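Local atomic coordinates of beta 1-3 glucanase (Clostridium beijerinckii NCIMB 8052, PDB entry 5H4E), a protein that probably hydrolyses beta-1,3-glucans through its glycoside hydrolase family 64 (GH64) domain. Residues A[269-274]-A[293-298]. Residues are numbered along the deposited sequence; the frame is centred on the assembly and turned at random.
Sequences YNLYIH and NDDEKA
Glu-296, in the first turn of helix 294-309, reaches across to strand 271-273 and takes the backbone N-H of Tyr-272 on its carboxylate: Tyr-272 N to Glu-296 OE2 is 2.8 Å and nearly straight (171°). The Glu-296 side chain is extended (CD anti to CA, chi2 174°), which carries CD out toward the strand. For two backbone N-H bonds the oxygens use their anti lone pairs, OE2 toward the strand and OE1 back toward Asn-293 N (3.1 Å). Asn-293 OD1 in turn accepts from Glu-296 N at 2.9 Å, the donor tilted 27° from the carbonyl plane. With both oxygens bonded, the rotation of the carboxylate is probably restrained.

The tight part lies beside this pair. Buried Leu-271 sets CD1 and CD2 against Asp-295 CB (CD2 at 3.8 Å), crosses the Asn-293 side chain at about a right angle, and lays CB 4.0 Å from Glu-296 CG; Ile-299 and Tyr-251 also touch it. The carboxylate of Asp-295 turns to the sheet, where OD1 is hydrogen-bonded to Tyr-251 OH and salt-bridged to Lys-264 NZ and Arg-248 NH2.

The looser side is wet: a water donates to Glu-296 OE2 (2.8 Å) and lies 2.7 Å from NE2 of exposed His-274, in that ring's plane, so it bridges the two side chains. The Tyr-272 ring leads away from the helix.

Asn-293 and Glu-296 form a capping box, with Asn-293 as N-cap; here Glu-296 also accepts from strand 271-273, an edge strand of the four-stranded antiparallel sheet, just past the classic beta bulge of Asn-270 and Leu-271 opposite Phe-262.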
loop_
_atom_site.group_PDB
_atom_site.type_symbol
_atom_site.label_atom_id
_atom_site.label_comp_id
_atom_site.label_asym_id
_atom_site.label_seq_id
_atom_site.Cartn_x
_atom_site.Cartn_y
_atom_site.Cartn_z
ATOM N N TYR A 269 13.007 -30.425 4.369
ATOM C CA TYR A 269 12.417 -29.504 3.408
ATOM C C TYR A 269 10.918 -29.749 3.288
ATOM O O TYR A 269 10.487 -30.699 2.632
ATOM C CB TYR A 269 13.086 -29.637 2.042
ATOM C CG TYR A 269 14.514 -29.123 2.013
ATOM C CD1 TYR A 269 14.847 -27.975 1.302
ATOM C CD2 TYR A 269 15.528 -29.785 2.691
ATOM C CE1 TYR A 269 16.147 -27.506 1.268
ATOM C CE2 TYR A 269 16.838 -29.324 2.654
ATOM C CZ TYR A 269 17.135 -28.186 1.942
ATOM O OH TYR A 269 18.430 -27.722 1.900
ATOM N N ASN A 270 10.132 -28.877 3.918
ATOM C CA ASN A 270 8.675 -29.043 3.968
ATOM C C ASN A 270 7.915 -27.716 3.959
ATOM O O ASN A 270 6.731 -27.661 4.296
ATOM C CB ASN A 270 8.280 -29.856 5.206
ATOM C CG ASN A 270 8.953 -29.361 6.470
ATOM O OD1 ASN A 270 9.116 -28.152 6.680
ATOM N ND2 ASN A 270 9.363 -30.296 7.321
ATOM N N LEU A 271 8.601 -26.650 3.569
ATOM C CA LEU A 271 7.970 -25.341 3.475
ATOM C C LEU A 271 7.859 -24.955 2.004
ATOM O O LEU A 271 8.867 -24.840 1.309
ATOM C CB LEU A 271 8.763 -24.311 4.273
ATOM C CG LEU A 271 8.965 -24.630 5.756
ATOM C CD1 LEU A 271 10.044 -23.759 6.357
ATOM C CD2 LEU A 271 7.661 -24.452 6.541
ATOM N N TYR A 272 6.629 -24.761 1.530
ATOM C CA TYR A 272 6.370 -24.661 0.096
ATOM C C TYR A 272 5.910 -23.306 -0.431
ATOM O O TYR A 272 5.035 -22.669 0.150
ATOM C CB TYR A 272 5.305 -25.684 -0.305
ATOM C CG TYR A 272 5.816 -27.094 -0.399
ATOM C CD1 TYR A 272 6.036 -27.684 -1.630
ATOM C CD2 TYR A 272 6.078 -27.833 0.743
ATOM C CE1 TYR A 272 6.504 -28.967 -1.728
ATOM C CE2 TYR A 272 6.551 -29.125 0.654
ATOM C CZ TYR A 272 6.765 -29.681 -0.587
ATOM O OH TYR A 272 7.239 -30.966 -0.685
ATOM N N ILE A 273 6.492 -22.896 -1.552
ATOM C CA ILE A 273 5.781 -22.048 -2.496
ATOM C C ILE A 273 5.233 -22.999 -3.557
ATOM O O ILE A 273 5.992 -23.653 -4.275
ATOM C CB ILE A 273 6.662 -20.969 -3.150
ATOM C CG1 ILE A 273 7.378 -20.124 -2.103
ATOM C CG2 ILE A 273 5.831 -20.079 -4.051
ATOM C CD1 ILE A 273 8.192 -19.012 -2.718
ATOM N N HIS A 274 3.912 -23.108 -3.632
ATOM C CA HIS A 274 3.285 -24.020 -4.580
ATOM C C HIS A 274 3.154 -23.431 -5.974
ATOM O O HIS A 274 2.224 -22.689 -6.267
ATOM C CB HIS A 274 1.916 -24.447 -4.050
ATOM C CG HIS A 274 1.995 -25.190 -2.755
ATOM N ND1 HIS A 274 2.250 -26.542 -2.691
ATOM C CD2 HIS A 274 1.892 -24.765 -1.475
ATOM C CE1 HIS A 274 2.287 -26.922 -1.427
ATOM N NE2 HIS A 274 2.072 -25.864 -0.668
ATOM N N ASN A 293 1.630 -21.420 6.350
ATOM C CA ASN A 293 1.968 -21.174 7.750
ATOM C C ASN A 293 2.870 -19.940 7.863
ATOM O O ASN A 293 3.240 -19.352 6.849
ATOM C CB ASN A 293 2.627 -22.411 8.373
ATOM C CG ASN A 293 3.846 -22.881 7.601
ATOM O OD1 ASN A 293 4.781 -22.110 7.352
ATOM N ND2 ASN A 293 3.840 -24.154 7.204
ATOM N N ASP A 294 3.216 -19.540 9.082
ATOM C CA ASP A 294 3.990 -18.306 9.287
ATOM C C ASP A 294 5.353 -18.334 8.582
ATOM O O ASP A 294 5.849 -17.297 8.121
ATOM C CB ASP A 294 4.203 -18.042 10.778
ATOM C CG ASP A 294 2.950 -17.526 11.468
ATOM O OD1 ASP A 294 1.888 -17.480 10.812
ATOM O OD2 ASP A 294 3.038 -17.178 12.668
ATOM N N ASP A 295 5.955 -19.515 8.491
ATOM C CA ASP A 295 7.257 -19.638 7.831
ATOM C C ASP A 295 7.108 -19.457 6.334
ATOM O O ASP A 295 7.894 -18.758 5.695
ATOM C CB ASP A 295 7.892 -20.996 8.123
ATOM C CG ASP A 295 8.449 -21.088 9.521
ATOM O OD1 ASP A 295 9.074 -20.109 9.995
ATOM O OD2 ASP A 295 8.263 -22.152 10.152
ATOM N N GLU A 296 6.093 -20.105 5.779
ATOM C CA GLU A 296 5.829 -20.029 4.352
ATOM C C GLU A 296 5.469 -18.601 3.954
ATOM O O GLU A 296 5.880 -18.115 2.895
ATOM C CB GLU A 296 4.727 -21.024 3.968
ATOM C CG GLU A 296 5.214 -22.498 4.024
ATOM C CD GLU A 296 4.109 -23.523 3.800
ATOM O OE1 GLU A 296 2.992 -23.340 4.334
ATOM O OE2 GLU A 296 4.360 -24.519 3.087
ATOM N N LYS A 297 4.718 -17.924 4.820
ATOM C CA LYS A 297 4.351 -16.530 4.583
ATOM C C LYS A 297 5.598 -15.642 4.488
ATOM O O LYS A 297 5.762 -14.880 3.531
ATOM C CB LYS A 297 3.409 -16.036 5.691
ATOM C CG LYS A 297 1.951 -16.484 5.505
ATOM C CD LYS A 297 1.050 -15.982 6.638
ATOM C CE LYS A 297 -0.440 -16.007 6.263
ATOM N NZ LYS A 297 -1.054 -17.378 6.160
ATOM N N ALA A 298 6.490 -15.774 5.460
ATOM C CA ALA A 298 7.730 -14.999 5.472
ATOM C C ALA A 298 8.639 -15.326 4.291
ATOM O O ALA A 298 9.275 -14.430 3.726
ATOM C CB ALA A 298 8.467 -15.225 6.755
HETATM O O HOH W 1 2.163 -25.909 1.999
#